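Local coordinates for xylanase and alpha-amylase inhibitor protein (Scadoxus multiflorus, PDB 3MU7) that inhibits xylanase and alpha-amylase, probably by binding these enzymes, and has the TIM-barrel fold of glycosyl hydrolase family 18, at residues Glu15-Leu18 against Glu19-Cys22; Gly55-Pro58 against Gln59-Cys63; Ala93-His97 against Lys98-Leu102; Trp254-Tyr257 against Trp258-Ser262. One frame throughout, in Å; residues are numbered along the deposited sequence.

Contact 1: residues Glu15-Leu18 against Glu19-Cys22; sequences ERSL and EATC
Three bonds meet at two oxygens where Ser17 and Arg16 face Thr21. The carbonyl oxygen of Ser17 takes two donors from one residue: Thr21 N, at 2.8 Å from Ser17 O and tilted from the carbonyl plane, and Thr21 OG1, which comes from above that plane. Because the hydroxyl donates to this carbonyl, its oxygen can accept from Arg16, whose NE lies 3.0 Å from Thr21 OG1 in a rather bent bond. The arginine chain turns at chi3 (60°) and passes across the threonine side chain at about a right angle, with Thr21 CA lying over one face of the guanidinium. Arg16 NH2 is held from outside by Ser256 and Tyr27, and Ser256 OG also hydrogen-bonds to Thr21 OG1, tying the turn to helix 256-262.

Ser17 is the N-cap of helix 18-23, the short helix following the first strand of the TIM barrel. Its OG accepts from Ala20 N at 3.0 Å, a nearly straight bond (158°) that satisfies an amide of the first helical turn; chi1 of 72° swings the hydroxyl over the helix end. A water 2.7 Å from Ser17 OG donates to Glu19 OE2, while Glu19 N bonds to Gln59 OE1 of helix 56-65. One turn in, Cys22 N donates to Leu18 O at 3.0 Å, and the sulfur of Cys22 is disulfide-bonded to Cys63.

Contact 2: residues Gly55-Pro58 against Gln59-Cys63; sequences GLEP and QIKHC
Glu57 and Lys61 are joined by a salt bridge over one turn of helix 56-65, an i to i+4 pair on an outer helix of the TIM barrel. The lysine is best followed outward from its backbone. Lys61 CB lies near two carbonyl oxygens of the preceding turn, those of Pro58 and Glu57. Because CG is placed beside the backbone N (chi1 -68°), it runs back along the helix and passes 3.5 Å from Glu57 O, the same oxygen that receives Lys61 N at 3.2 Å. CD also stays near that carbonyl as the chain continues fully extended. CE then comes alongside the glutamate, 3.8 Å from Glu57 CG, and NZ reaches Glu57 OE2 at 2.8 Å on its anti lone pair. Both chains lie side by side and point the same way; the other carboxylate oxygen, Glu57 OE1, has a weak bond to Asn115 N.

On the buried side, Ile60 CD1 packs 3.9 Å from Leu56 CB, and the two residues also share a backbone bond from Ile60 N to Leu56 O. Gln59 crosses Leu56 at a slant, its OE1 taken up by helix 18-23. Leu56 and Ile60 both touch Phe113. On the Gln59 side chain, the amide nitrogen NE2 comes within 3.8 Å of Leu56 CD2.

Contact 3: residues Ala93-His97 against Lys98-Leu102; sequences AVYLH and KNFLL
Tyr95 and Phe100 meet on helix 86-101, an outer helix of the TIM barrel, in an offset edge-to-face pair: the Phe100 edge is directed toward the Tyr95 face, with centroids 5.9 Å apart and planes at 72°. Also next to the tyrosine ring is the amide of Asn99, which crosses its side chain at about a right angle. Asn99 ND2 is turned to Tyr95 O, 3.1 Å away and close to the amide plane, and this carbonyl also receives Asn99 N. The amide oxygen, Asn99 OD1, accepts from Arg111 N, and this second bond fixes its rotation.

Further along, the helix widens into a pi-type turn. Leu96 O accepts from Phe100 N at 3.0 Å and, weakly, from Leu101 N, which bonds to His97 O as well.

Outside this shell, Leu96 and Phe100 both pack on Leu72 of strand 69-76, and Phe100 is further met edge-to-face by Phe113. Where the chain leaves the helix, Leu102 folds back on His97, whose ring also stacks with Phe143. Leu102 CD1 makes a CH-pi contact, 3.6 Å from the His97 ring centroid and 21° off its normal.

Contact 4: residues Trp254-Tyr257 against Trp258-Ser262; sequences WDSY and WDTVS
Tyr257 sets the edge of its ring against a face of Trp258, an edge-to-face pair of neighbours in sequence with the centroids of the phenol ring and the indole's five-membered ring 5.0 Å apart and the planes at 67°. Tyr257 CD2 stands over that face, offset toward the rim and 3.7 Å from Trp258 NE1. The two side chains run side by side in the same direction. Elsewhere the indole meets the ring of His220. The carboxylate of Asp255 is nearly parallel to the Trp258 ring, 11° apart, with Asp255 OD1 3.4 Å from Trp258 CD1.

That same oxygen caps the helix. Asp255, which follows a cis peptide bond at the end of barrel strand 248-254, is the N-cap of helix 256-262, and its OD1 receives Trp258 N at 3.2 Å, nearly along the C-O axis. A cis peptide after the tryptophan ending the last barrel strand is a recurring feature of family 18 proteins. The Asp255 backbone oxygen takes Asp259 N at 2.9 Å.

One residue on, Ser256 O accepts twice from Thr260: the amide N arrives nearly in line with the carbonyl, and OG1, 2.9 Å from Ser256 O, comes from above its plane. Ser256 OG hydrogen-bonds to the 15-22 segment, whereas Asp259 OD2 is shared by Tyr27 and Ser265.

Overall arrangement
From the N terminus, contact 1 closes the turn from the loop after strand 5-9 into helix 18-23. Contact 2 follows in helix 56-65, contact 3 near the C-terminal end of helix 86-101, and contact 4 where strand 248-254 gives way to helix 256-262. All four are local and in series; none nests or crosses. Contact 1 touches two others: the Cys22-Cys63 disulfide joins it to contact 2, and bonds from Arg16 and Thr21 to Ser256 join it to contact 4, linking early barrel elements to late ones. Contact 3 stands apart, its centre about 29 Å from that of contact 4 across the chain's centre.

Contact 1: residues Glu15-Leu18 against Glu19-Cys22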
loop_
_atom_site.group_PDB
_atom_site.type_symbol
_atom_site.label_atom_id
_atom_site.label_comp_id
_atom_site.label_asym_id
_atom_site.label_seq_id
_atom_site.Cartn_x
_atom_site.Cartn_y
_atom_site.Cartn_z
ATOM N N GLU A 15 16.514 -4.951 -6.092
ATOM C CA GLU A 15 16.041 -5.258 -4.748
ATOM C C GLU A 15 15.933 -6.762 -4.497
ATOM O O GLU A 15 15.815 -7.569 -5.426
ATOM C CB GLU A 15 14.692 -4.588 -4.477
ATOM C CG GLU A 15 13.519 -5.252 -5.176
ATOM C CD GLU A 15 12.266 -4.409 -5.089
ATOM O OE1 GLU A 15 11.785 -4.184 -3.955
ATOM O OE2 GLU A 15 11.759 -3.982 -6.149
ATOM N N ARG A 16 15.951 -7.116 -3.219
ATOM C CA ARG A 16 15.630 -8.459 -2.752
ATOM C C ARG A 16 14.339 -8.931 -3.434
ATOM O O ARG A 16 13.349 -8.184 -3.490
ATOM C CB ARG A 16 15.445 -8.408 -1.233
ATOM C CG ARG A 16 14.992 -9.715 -0.588
ATOM C CD ARG A 16 14.755 -9.564 0.913
ATOM N NE ARG A 16 13.721 -8.566 1.191
ATOM C CZ ARG A 16 13.492 -8.028 2.385
ATOM N NH1 ARG A 16 14.213 -8.390 3.444
ATOM N NH2 ARG A 16 12.545 -7.113 2.515
ATOM N N SER A 17 14.342 -10.160 -3.947
ATOM C CA SER A 17 13.216 -10.679 -4.709
ATOM C C SER A 17 11.921 -10.683 -3.895
ATOM O O SER A 17 11.940 -10.660 -2.661
ATOM C CB SER A 17 13.505 -12.096 -5.195
ATOM O OG SER A 17 13.456 -12.993 -4.108
ATOM N N LEU A 18 10.799 -10.749 -4.596
ATOM C CA LEU A 18 9.510 -10.811 -3.930
ATOM C C LEU A 18 9.431 -12.042 -3.028
ATOM O O LEU A 18 9.029 -11.945 -1.866
ATOM C CB LEU A 18 8.381 -10.808 -4.955
ATOM C CG LEU A 18 6.965 -10.969 -4.391
ATOM C CD1 LEU A 18 6.658 -9.913 -3.348
ATOM C CD2 LEU A 18 5.955 -10.908 -5.505
ATOM N N GLU A 19 9.830 -13.202 -3.547
ATOM C CA GLU A 19 9.779 -14.419 -2.737
ATOM C C GLU A 19 10.692 -14.335 -1.504
ATOM O O GLU A 19 10.290 -14.751 -0.418
ATOM C CB GLU A 19 10.035 -15.681 -3.574
ATOM C CG GLU A 19 11.386 -15.716 -4.265
ATOM C CD GLU A 19 11.470 -16.723 -5.403
ATOM O OE1 GLU A 19 10.469 -17.413 -5.696
ATOM O OE2 GLU A 19 12.550 -16.797 -6.028
ATOM N N ALA A 20 11.892 -13.772 -1.651
ATOM C CA ALA A 20 12.793 -13.620 -0.504
ATOM C C ALA A 20 12.266 -12.599 0.505
ATOM O O ALA A 20 12.451 -12.747 1.713
ATOM C CB ALA A 20 14.193 -13.265 -0.961
ATOM N N THR A 21 11.593 -11.572 0.003
ATOM C CA THR A 21 10.951 -10.583 0.865
ATOM C C THR A 21 9.929 -11.280 1.764
ATOM O O THR A 21 9.924 -11.106 2.987
ATOM C CB THR A 21 10.326 -9.475 -0.001
ATOM O OG1 THR A 21 11.383 -8.772 -0.658
ATOM C CG2 THR A 21 9.514 -8.487 0.818
ATOM N N CYS A 22 9.098 -12.123 1.164
ATOM C CA CYS A 22 8.132 -12.888 1.933
ATOM C C CYS A 22 8.790 -13.864 2.896
ATOM O O CYS A 22 8.313 -14.031 4.015
ATOM C CB CYS A 22 7.164 -13.598 0.999
ATOM S SG CYS A 22 6.155 -12.375 0.162
HETATM O O HOH W 1 14.867 -15.246 -4.459
#

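Contact 2: residues Gly55-Pro58 against Gln59-Cys63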
loop_
_atom_site.group_PDB
_atom_site.type_symbol
_atom_site.label_atom_id
_atom_site.label_comp_id
_atom_site.label_asym_id
_atom_site.label_seq_id
_atom_site.Cartn_x
_atom_site.Cartn_y
_atom_site.Cartn_z
ATOM N N GLY A 55 7.204 -13.232 -14.394
ATOM C CA GLY A 55 8.062 -13.898 -13.420
ATOM C C GLY A 55 7.595 -13.751 -11.981
ATOM O O GLY A 55 8.015 -14.506 -11.109
ATOM N N LEU A 56 6.720 -12.783 -11.724
ATOM C CA LEU A 56 6.158 -12.626 -10.389
ATOM C C LEU A 56 5.182 -13.726 -10.023
ATOM O O LEU A 56 4.978 -13.976 -8.841
ATOM C CB LEU A 56 5.474 -11.266 -10.219
ATOM C CG LEU A 56 6.348 -10.012 -10.287
ATOM C CD1 LEU A 56 5.544 -8.793 -9.862
ATOM C CD2 LEU A 56 7.597 -10.153 -9.433
ATOM N N GLU A 57 4.571 -14.372 -11.017
ATOM C CA GLU A 57 3.546 -15.371 -10.745
ATOM C C GLU A 57 3.927 -16.375 -9.633
ATOM O O GLU A 57 3.220 -16.462 -8.625
ATOM C CB GLU A 57 3.095 -16.102 -12.018
ATOM C CG GLU A 57 2.061 -17.178 -11.706
ATOM C CD GLU A 57 1.555 -17.946 -12.904
ATOM O OE1 GLU A 57 1.862 -17.584 -14.052
ATOM O OE2 GLU A 57 0.813 -18.921 -12.673
ATOM N N PRO A 58 5.037 -17.135 -9.801
ATOM C CA PRO A 58 5.341 -18.120 -8.753
ATOM C C PRO A 58 5.755 -17.481 -7.432
ATOM O O PRO A 58 5.568 -18.079 -6.376
ATOM C CB PRO A 58 6.502 -18.924 -9.350
ATOM C CG PRO A 58 7.109 -18.034 -10.356
ATOM C CD PRO A 58 5.969 -17.256 -10.941
ATOM N N GLN A 59 6.306 -16.274 -7.499
ATOM C CA GLN A 59 6.733 -15.573 -6.292
ATOM C C GLN A 59 5.539 -15.100 -5.465
ATOM O O GLN A 59 5.550 -15.199 -4.233
ATOM C CB GLN A 59 7.637 -14.403 -6.645
ATOM C CG GLN A 59 8.851 -14.776 -7.471
ATOM C CD GLN A 59 9.845 -13.642 -7.473
ATOM O OE1 GLN A 59 10.408 -13.310 -6.434
ATOM N NE2 GLN A 59 10.030 -12.999 -8.631
ATOM N N ILE A 60 4.516 -14.598 -6.150
ATOM C CA ILE A 60 3.261 -14.224 -5.507
ATOM C C ILE A 60 2.665 -15.452 -4.810
ATOM O O ILE A 60 2.275 -15.396 -3.640
ATOM C CB ILE A 60 2.254 -13.664 -6.540
ATOM C CG1 ILE A 60 2.713 -12.301 -7.064
ATOM C CG2 ILE A 60 0.870 -13.540 -5.929
ATOM C CD1 ILE A 60 2.118 -11.932 -8.415
ATOM N N LYS A 61 2.610 -16.569 -5.534
ATOM C CA LYS A 61 2.056 -17.801 -4.977
ATOM C C LYS A 61 2.862 -18.277 -3.776
ATOM O O LYS A 61 2.299 -18.734 -2.786
ATOM C CB LYS A 61 1.972 -18.897 -6.042
ATOM C CG LYS A 61 0.960 -18.613 -7.130
ATOM C CD LYS A 61 1.055 -19.670 -8.222
ATOM C CE LYS A 61 0.114 -19.384 -9.368
ATOM N NZ LYS A 61 0.227 -20.435 -10.424
ATOM N N HIS A 62 4.182 -18.159 -3.856
ATOM C CA HIS A 62 5.016 -18.528 -2.722
ATOM C C HIS A 62 4.689 -17.661 -1.497
ATOM O O HIS A 62 4.512 -18.168 -0.389
ATOM C CB HIS A 62 6.500 -18.426 -3.050
ATOM C CG HIS A 62 7.366 -18.716 -1.869
ATOM N ND1 HIS A 62 7.490 -19.983 -1.345
ATOM C CD2 HIS A 62 8.109 -17.909 -1.078
ATOM C CE1 HIS A 62 8.290 -19.951 -0.295
ATOM N NE2 HIS A 62 8.674 -18.701 -0.108
ATOM N N CYS A 63 4.606 -16.348 -1.704
ATOM C CA CYS A 63 4.206 -15.415 -0.651
ATOM C C CYS A 63 2.890 -15.839 -0.012
ATOM O O CYS A 63 2.783 -15.906 1.218
ATOM C CB CYS A 63 4.067 -14.012 -1.225
ATOM S SG CYS A 63 5.653 -13.232 -1.603
#

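Contact 3: residues Ala93-His97 against Lys98-Leu102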
loop_
_atom_site.group_PDB
_atom_site.type_symbol
_atom_site.label_atom_id
_atom_site.label_comp_id
_atom_site.label_asym_id
_atom_site.label_seq_id
_atom_site.Cartn_x
_atom_site.Cartn_y
_atom_site.Cartn_z
ATOM N N ALA A 93 -11.497 -0.594 -13.224
ATOM C CA ALA A 93 -12.085 -1.602 -12.344
ATOM C C ALA A 93 -12.151 -2.972 -13.013
ATOM O O ALA A 93 -11.746 -3.976 -12.434
ATOM C CB ALA A 93 -13.462 -1.177 -11.871
ATOM N N VAL A 94 -12.648 -3.006 -14.247
ATOM C CA VAL A 94 -12.779 -4.266 -14.982
ATOM C C VAL A 94 -11.406 -4.865 -15.287
ATOM O O VAL A 94 -11.190 -6.065 -15.111
ATOM C CB VAL A 94 -13.616 -4.078 -16.267
ATOM C CG1 VAL A 94 -13.561 -5.311 -17.169
ATOM C CG2 VAL A 94 -15.063 -3.756 -15.901
ATOM N N TYR A 95 -10.476 -4.019 -15.717
ATOM C CA TYR A 95 -9.115 -4.468 -16.005
ATOM C C TYR A 95 -8.475 -5.121 -14.779
ATOM O O TYR A 95 -7.905 -6.210 -14.874
ATOM C CB TYR A 95 -8.279 -3.283 -16.486
ATOM C CG TYR A 95 -6.794 -3.544 -16.577
ATOM C CD1 TYR A 95 -6.244 -4.202 -17.685
ATOM C CD2 TYR A 95 -5.928 -3.129 -15.563
ATOM C CE1 TYR A 95 -4.871 -4.446 -17.766
ATOM C CE2 TYR A 95 -4.566 -3.363 -15.649
ATOM C CZ TYR A 95 -4.051 -4.019 -16.743
ATOM O OH TYR A 95 -2.697 -4.240 -16.800
ATOM N N LEU A 96 -8.571 -4.454 -13.628
ATOM C CA LEU A 96 -8.001 -4.985 -12.397
ATOM C C LEU A 96 -8.666 -6.286 -11.987
ATOM O O LEU A 96 -7.997 -7.242 -11.598
ATOM C CB LEU A 96 -8.113 -3.971 -11.266
ATOM C CG LEU A 96 -7.274 -2.705 -11.423
ATOM C CD1 LEU A 96 -7.673 -1.702 -10.342
ATOM C CD2 LEU A 96 -5.766 -2.995 -11.387
ATOM N N HIS A 97 -9.982 -6.318 -12.085
ATOM C CA HIS A 97 -10.739 -7.499 -11.694
ATOM C C HIS A 97 -10.422 -8.715 -12.537
ATOM O O HIS A 97 -10.123 -9.765 -11.993
ATOM C CB HIS A 97 -12.231 -7.177 -11.750
ATOM C CG HIS A 97 -13.085 -8.184 -11.057
ATOM N ND1 HIS A 97 -14.231 -8.652 -11.627
ATOM C CD2 HIS A 97 -13.005 -8.742 -9.836
ATOM C CE1 HIS A 97 -14.802 -9.489 -10.797
ATOM N NE2 HIS A 97 -14.065 -9.600 -9.724
ATOM N N LYS A 98 -10.480 -8.533 -13.837
ATOM C CA LYS A 98 -10.263 -9.647 -14.756
ATOM C C LYS A 98 -8.829 -10.156 -14.729
ATOM O O LYS A 98 -8.590 -11.358 -14.828
ATOM C CB LYS A 98 -10.627 -9.245 -16.185
ATOM C CG LYS A 98 -12.119 -9.097 -16.430
ATOM C CD LYS A 98 -12.399 -8.877 -17.907
ATOM C CE LYS A 98 -13.888 -8.909 -18.210
ATOM N NZ LYS A 98 -14.158 -8.824 -19.674
ATOM N N ASN A 99 -7.869 -9.247 -14.597
ATOM C CA ASN A 99 -6.466 -9.619 -14.756
ATOM C C ASN A 99 -5.721 -9.992 -13.487
ATOM O O ASN A 99 -4.733 -10.728 -13.556
ATOM C CB ASN A 99 -5.712 -8.536 -15.505
ATOM C CG ASN A 99 -6.030 -8.542 -16.971
ATOM O OD1 ASN A 99 -5.620 -9.452 -17.691
ATOM N ND2 ASN A 99 -6.774 -7.541 -17.429
ATOM N N PHE A 100 -6.186 -9.496 -12.342
ATOM C CA PHE A 100 -5.462 -9.656 -11.082
ATOM C C PHE A 100 -6.293 -10.264 -9.965
ATOM O O PHE A 100 -5.730 -10.865 -9.060
ATOM C CB PHE A 100 -4.894 -8.311 -10.599
ATOM C CG PHE A 100 -3.911 -7.680 -11.548
ATOM C CD1 PHE A 100 -2.572 -8.070 -11.561
ATOM C CD2 PHE A 100 -4.322 -6.675 -12.420
ATOM C CE1 PHE A 100 -1.663 -7.473 -12.443
ATOM C CE2 PHE A 100 -3.425 -6.077 -13.296
ATOM C CZ PHE A 100 -2.093 -6.475 -13.306
ATOM N N LEU A 101 -7.612 -10.096 -9.997
ATOM C CA LEU A 101 -8.430 -10.466 -8.838
ATOM C C LEU A 101 -9.270 -11.717 -9.037
ATOM O O LEU A 101 -9.910 -12.199 -8.101
ATOM C CB LEU A 101 -9.296 -9.280 -8.408
ATOM C CG LEU A 101 -8.520 -8.007 -8.039
ATOM C CD1 LEU A 101 -9.466 -6.835 -7.863
ATOM C CD2 LEU A 101 -7.672 -8.206 -6.780
ATOM N N LEU A 102 -9.251 -12.230 -10.261
ATOM C CA LEU A 102 -9.950 -13.455 -10.621
ATOM C C LEU A 102 -8.963 -14.413 -11.270
ATOM O O LEU A 102 -7.965 -13.971 -11.833
ATOM C CB LEU A 102 -11.066 -13.151 -11.620
ATOM C CG LEU A 102 -12.282 -12.363 -11.143
ATOM C CD1 LEU A 102 -13.145 -12.025 -12.345
ATOM C CD2 LEU A 102 -13.082 -13.146 -10.113
#

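Contact 4: residues Trp254-Tyr257 against Trp258-Ser262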
loop_
_atom_site.group_PDB
_atom_site.type_symbol
_atom_site.label_atom_id
_atom_site.label_comp_id
_atom_site.label_asym_id
_atom_site.label_seq_id
_atom_site.Cartn_x
_atom_site.Cartn_y
_atom_site.Cartn_z
ATOM N N TRP A 254 8.099 2.021 3.870
ATOM C CA TRP A 254 8.556 2.452 2.556
ATOM C C TRP A 254 10.083 2.345 2.603
ATOM O O TRP A 254 10.729 3.171 3.189
ATOM C CB TRP A 254 8.140 3.920 2.310
ATOM C CG TRP A 254 8.599 4.338 0.908
ATOM C CD1 TRP A 254 9.713 5.017 0.572
ATOM C CD2 TRP A 254 7.930 4.030 -0.305
ATOM N NE1 TRP A 254 9.772 5.159 -0.806
ATOM C CE2 TRP A 254 8.687 4.547 -1.364
ATOM C CE3 TRP A 254 6.735 3.395 -0.593
ATOM C CZ2 TRP A 254 8.286 4.410 -2.704
ATOM C CZ3 TRP A 254 6.363 3.236 -1.883
ATOM C CH2 TRP A 254 7.124 3.772 -2.932
ATOM N N ASP A 255 10.675 1.285 2.067
ATOM C CA ASP A 255 10.080 0.221 1.272
ATOM C C ASP A 255 11.062 -0.995 1.368
ATOM O O ASP A 255 12.073 -0.906 1.970
ATOM C CB ASP A 255 9.923 0.605 -0.215
ATOM C CG ASP A 255 11.230 1.096 -0.842
ATOM O OD1 ASP A 255 12.295 0.779 -0.409
ATOM O OD2 ASP A 255 11.105 1.878 -1.756
ATOM N N SER A 256 10.686 -2.104 0.781
ATOM C CA SER A 256 11.443 -3.363 0.925
ATOM C C SER A 256 12.931 -3.210 0.562
ATOM O O SER A 256 13.795 -3.670 1.269
ATOM C CB SER A 256 10.790 -4.456 0.094
ATOM O OG SER A 256 11.467 -5.705 0.217
ATOM N N TYR A 257 13.173 -2.487 -0.526
ATOM C CA TYR A 257 14.537 -2.225 -0.962
ATOM C C TYR A 257 15.363 -1.647 0.184
ATOM O O TYR A 257 16.441 -2.154 0.499
ATOM C CB TYR A 257 14.497 -1.275 -2.151
ATOM C CG TYR A 257 15.818 -0.820 -2.698
ATOM C CD1 TYR A 257 16.747 -1.731 -3.195
ATOM C CD2 TYR A 257 16.107 0.535 -2.785
ATOM C CE1 TYR A 257 17.949 -1.294 -3.737
ATOM C CE2 TYR A 257 17.302 0.980 -3.324
ATOM C CZ TYR A 257 18.215 0.063 -3.797
ATOM O OH TYR A 257 19.402 0.520 -4.326
ATOM N N TRP A 258 14.848 -0.601 0.818
ATOM C CA TRP A 258 15.565 0.044 1.913
ATOM C C TRP A 258 15.552 -0.735 3.218
ATOM O O TRP A 258 16.530 -0.705 3.968
ATOM C CB TRP A 258 15.079 1.479 2.109
ATOM C CG TRP A 258 15.578 2.373 1.020
ATOM C CD1 TRP A 258 14.854 2.906 -0.002
ATOM C CD2 TRP A 258 16.926 2.810 0.830
ATOM N NE1 TRP A 258 15.666 3.662 -0.817
ATOM C CE2 TRP A 258 16.944 3.615 -0.329
ATOM C CE3 TRP A 258 18.125 2.594 1.525
ATOM C CZ2 TRP A 258 18.114 4.215 -0.808
ATOM C CZ3 TRP A 258 19.289 3.187 1.047
ATOM C CH2 TRP A 258 19.273 3.987 -0.111
ATOM N N ASP A 259 14.459 -1.441 3.496
ATOM C CA ASP A 259 14.358 -2.284 4.688
ATOM C C ASP A 259 15.388 -3.417 4.651
ATOM O O ASP A 259 15.912 -3.828 5.688
ATOM C CB ASP A 259 12.940 -2.842 4.807
ATOM C CG ASP A 259 12.619 -3.360 6.194
ATOM O OD1 ASP A 259 13.212 -2.897 7.187
ATOM O OD2 ASP A 259 11.737 -4.226 6.285
ATOM N N THR A 260 15.694 -3.913 3.455
ATOM C CA THR A 260 16.735 -4.930 3.292
ATOM C C THR A 260 18.085 -4.396 3.780
ATOM O O THR A 260 18.819 -5.117 4.465
ATOM C CB THR A 260 16.845 -5.376 1.824
ATOM O OG1 THR A 260 15.589 -5.906 1.380
ATOM C CG2 THR A 260 17.925 -6.441 1.627
ATOM N N VAL A 261 18.385 -3.146 3.426
ATOM C CA VAL A 261 19.614 -2.432 3.808
ATOM C C VAL A 261 19.650 -2.142 5.314
ATOM O O VAL A 261 20.634 -2.429 6.009
ATOM C CB VAL A 261 19.727 -1.070 3.028
ATOM C CG1 VAL A 261 20.918 -0.232 3.507
ATOM C CG2 VAL A 261 19.784 -1.294 1.518
ATOM N N SER A 262 18.567 -1.565 5.820
ATOM C CA SER A 262 18.553 -0.997 7.161
ATOM C C SER A 262 18.204 -1.981 8.261
ATOM O O SER A 262 18.514 -1.733 9.421
ATOM C CB SER A 262 17.544 0.138 7.204
ATOM O OG SER A 262 16.232 -0.398 7.169
#